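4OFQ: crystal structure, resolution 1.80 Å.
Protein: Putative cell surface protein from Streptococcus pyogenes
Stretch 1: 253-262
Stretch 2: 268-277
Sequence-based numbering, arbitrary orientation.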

# COMPACT_ATOMS: atom_id res chain seq x y z
N ASP A 253 -7.96 -26.89 16.55
CA ASP A 253 -8.40 -25.58 16.08
C ASP A 253 -9.58 -25.70 15.13
O ASP A 253 -10.05 -26.81 14.83
CB ASP A 253 -7.26 -24.79 15.44
CG ASP A 253 -6.77 -25.42 14.14
OD1 ASP A 253 -7.27 -26.51 13.76
OD2 ASP A 253 -5.87 -24.84 13.50
N LYS A 254 -10.06 -24.55 14.70
CA LYS A 254 -11.10 -24.46 13.68
C LYS A 254 -10.94 -23.10 13.02
O LYS A 254 -10.45 -22.16 13.66
CB LYS A 254 -12.49 -24.58 14.33
CG LYS A 254 -13.65 -24.42 13.35
CD LYS A 254 -14.99 -24.84 13.96
CE LYS A 254 -15.35 -24.00 15.17
NZ LYS A 254 -16.74 -24.30 15.67
N VAL A 255 -11.31 -22.98 11.76
CA VAL A 255 -11.23 -21.68 11.09
C VAL A 255 -12.50 -21.45 10.26
O VAL A 255 -12.92 -22.33 9.49
CB VAL A 255 -9.95 -21.58 10.22
CG1 VAL A 255 -9.86 -22.76 9.25
CG2 VAL A 255 -9.92 -20.24 9.46
N LEU A 256 -13.14 -20.29 10.44
CA LEU A 256 -14.43 -20.01 9.82
C LEU A 256 -14.41 -18.72 9.01
O LEU A 256 -13.78 -17.74 9.40
CB LEU A 256 -15.52 -19.87 10.88
CG LEU A 256 -15.69 -21.04 11.84
CD1 LEU A 256 -16.74 -20.72 12.90
CD2 LEU A 256 -16.08 -22.27 11.06
N ALA A 257 -15.13 -18.70 7.90
CA ALA A 257 -15.27 -17.47 7.13
C ALA A 257 -16.07 -16.46 7.95
O ALA A 257 -17.07 -16.83 8.58
CB ALA A 257 -15.95 -17.75 5.80
N THR A 258 -15.62 -15.21 7.98
CA THR A 258 -16.37 -14.16 8.67
C THR A 258 -17.11 -13.21 7.74
O THR A 258 -17.80 -12.29 8.19
CB THR A 258 -15.46 -13.35 9.61
OG1 THR A 258 -14.28 -12.96 8.91
CG2 THR A 258 -15.07 -14.19 10.82
N VAL A 259 -16.97 -13.43 6.43
CA VAL A 259 -17.74 -12.71 5.41
C VAL A 259 -18.05 -13.70 4.30
O VAL A 259 -17.42 -14.75 4.22
CB VAL A 259 -16.93 -11.56 4.76
CG1 VAL A 259 -16.61 -10.46 5.78
CG2 VAL A 259 -15.65 -12.10 4.12
N ASP A 260 -19.01 -13.38 3.44
CA ASP A 260 -19.21 -14.13 2.21
C ASP A 260 -18.01 -13.91 1.27
O ASP A 260 -17.61 -12.77 1.02
CB ASP A 260 -20.48 -13.70 1.47
CG ASP A 260 -21.75 -14.09 2.20
OD1 ASP A 260 -21.73 -14.97 3.09
OD2 ASP A 260 -22.80 -13.51 1.86
N ILE A 261 -17.45 -15.01 0.76
CA ILE A 261 -16.26 -14.96 -0.09
C ILE A 261 -16.60 -15.45 -1.50
O ILE A 261 -17.08 -16.56 -1.67
CB ILE A 261 -15.12 -15.83 0.49
CG1 ILE A 261 -14.75 -15.35 1.90
CG2 ILE A 261 -13.88 -15.79 -0.42
CD1 ILE A 261 -13.95 -16.37 2.70
N THR A 262 -16.35 -14.61 -2.50
CA THR A 262 -16.62 -15.00 -3.89
C THR A 262 -15.32 -15.34 -4.59
O THR A 262 -14.35 -14.59 -4.48
CB THR A 262 -17.36 -13.89 -4.66
OG1 THR A 262 -18.63 -13.64 -4.04
CG2 THR A 262 -17.58 -14.29 -6.12
N VAL A 268 -19.55 -19.05 -4.34
CA VAL A 268 -19.54 -18.26 -3.12
C VAL A 268 -19.39 -19.15 -1.89
O VAL A 268 -20.06 -20.16 -1.77
CB VAL A 268 -20.83 -17.43 -2.96
CG1 VAL A 268 -20.84 -16.70 -1.61
CG2 VAL A 268 -20.97 -16.45 -4.11
N ILE A 269 -18.48 -18.76 -1.00
CA ILE A 269 -18.34 -19.42 0.29
C ILE A 269 -19.02 -18.50 1.29
O ILE A 269 -18.60 -17.36 1.48
CB ILE A 269 -16.85 -19.61 0.66
CG1 ILE A 269 -16.18 -20.58 -0.32
CG2 ILE A 269 -16.70 -20.12 2.08
CD1 ILE A 269 -14.67 -20.61 -0.23
N THR A 270 -20.08 -18.98 1.93
CA THR A 270 -20.87 -18.14 2.81
C THR A 270 -20.21 -17.90 4.15
O THR A 270 -19.43 -18.73 4.64
CB THR A 270 -22.27 -18.70 3.01
OG1 THR A 270 -22.18 -20.00 3.60
CG2 THR A 270 -22.96 -18.82 1.66
N LYS A 271 -20.49 -16.74 4.74
CA LYS A 271 -20.05 -16.43 6.09
C LYS A 271 -20.43 -17.57 7.03
O LYS A 271 -21.56 -18.07 6.98
CB LYS A 271 -20.68 -15.12 6.54
CG LYS A 271 -20.42 -14.73 7.98
CD LYS A 271 -21.03 -13.37 8.27
CE LYS A 271 -20.92 -13.02 9.74
NZ LYS A 271 -21.23 -11.59 9.97
N GLY A 272 -19.48 -18.01 7.85
CA GLY A 272 -19.73 -19.09 8.80
C GLY A 272 -19.25 -20.45 8.32
O GLY A 272 -19.22 -21.41 9.10
N THR A 273 -18.89 -20.55 7.05
CA THR A 273 -18.41 -21.82 6.47
C THR A 273 -17.03 -22.20 7.02
O THR A 273 -16.15 -21.35 7.18
CB THR A 273 -18.34 -21.75 4.93
OG1 THR A 273 -19.64 -21.46 4.40
CG2 THR A 273 -17.84 -23.06 4.34
N ASP A 274 -16.84 -23.48 7.31
CA ASP A 274 -15.56 -24.02 7.73
C ASP A 274 -14.53 -23.91 6.61
O ASP A 274 -14.77 -24.36 5.49
CB ASP A 274 -15.75 -25.50 8.08
CG ASP A 274 -14.57 -26.06 8.83
OD1 ASP A 274 -13.53 -26.33 8.19
OD2 ASP A 274 -14.69 -26.22 10.07
N LEU A 275 -13.36 -23.33 6.90
CA LEU A 275 -12.35 -23.13 5.86
C LEU A 275 -11.13 -24.03 6.02
O LEU A 275 -10.11 -23.77 5.38
CB LEU A 275 -11.90 -21.67 5.82
CG LEU A 275 -13.01 -20.65 5.57
CD1 LEU A 275 -12.46 -19.22 5.61
CD2 LEU A 275 -13.71 -20.93 4.25
N ALA A 276 -11.21 -25.07 6.85
CA ALA A 276 -10.04 -25.93 7.10
C ALA A 276 -9.37 -26.45 5.83
O ALA A 276 -8.14 -26.48 5.74
CB ALA A 276 -10.41 -27.10 8.00
N LYS A 277 -10.17 -26.87 4.85
CA LYS A 277 -9.61 -27.50 3.66
C LYS A 277 -8.80 -26.54 2.79
O LYS A 277 -8.11 -26.97 1.86
CB LYS A 277 -10.70 -28.20 2.83
CG LYS A 277 -11.71 -27.26 2.17
CD LYS A 277 -12.79 -28.07 1.50
CE LYS A 277 -13.44 -27.33 0.35
NZ LYS A 277 -14.32 -28.23 -0.47
O HOH W 1 -11.89 -25.55 10.72

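Two segments of one chain pair antiparallel, burying 734 Å² between them, and five of the six direct hydrogen bonds across the contact are backbone to backbone. I261 and I269 form a reciprocal pair: I261 N donates to I269 O (2.7 Å) and I269 N to I261 O (2.7 Å), both nearly linear. T262 and V268 follow as the non-hydrogen-bonded pair, their side chains on the opposite face of the sheet from the two isoleucines, with T262 OG1 3.7 Å from V268 CG2. L256 and D274 form a single bridge, flanked by L275 N to V255 O (2.8 Å) and A257 N to T273 O (2.9 Å); G272 N, in the turn, donates to A257 O (2.8 Å).

Between the bridge and the strand pair, a side chain takes over. The CA-to-CB bond of D260 points sideways, but its carboxylate reaches across so that OD1 accepts from K271 N at 2.7 Å. The type II turn from T270 to T273 is closed by T273 N to T270 O (3.1 Å); T273 OG1 donates to the same T270 O at 2.7 Å. G272 sits at phi 98°, where a CB would jam against the preceding carbonyl oxygen. Next to the turn, D274 OD1 accepts from A276 N (3.0 Å).

Weaker CA-H...O contacts accompany these backbone bonds, among them V268 CA to I261 O (3.3 Å) and L256 CA to T273 O (3.4 Å).

Apolar packing centres on L275, whose CA-to-CB bond points toward the first stretch: its CD1 lies 3.8 Å from A257 CB and 4.3 Å from I261 CD1, while its CB lies 4.1 Å from V255 CG1. I261 CB and I269 CB, 4.2 Å apart, extend this buried cluster.

One water links the stretches, accepting from V255 N (2.8 Å to the water O) and donating to D274 OD2 (3.0 Å from the water O).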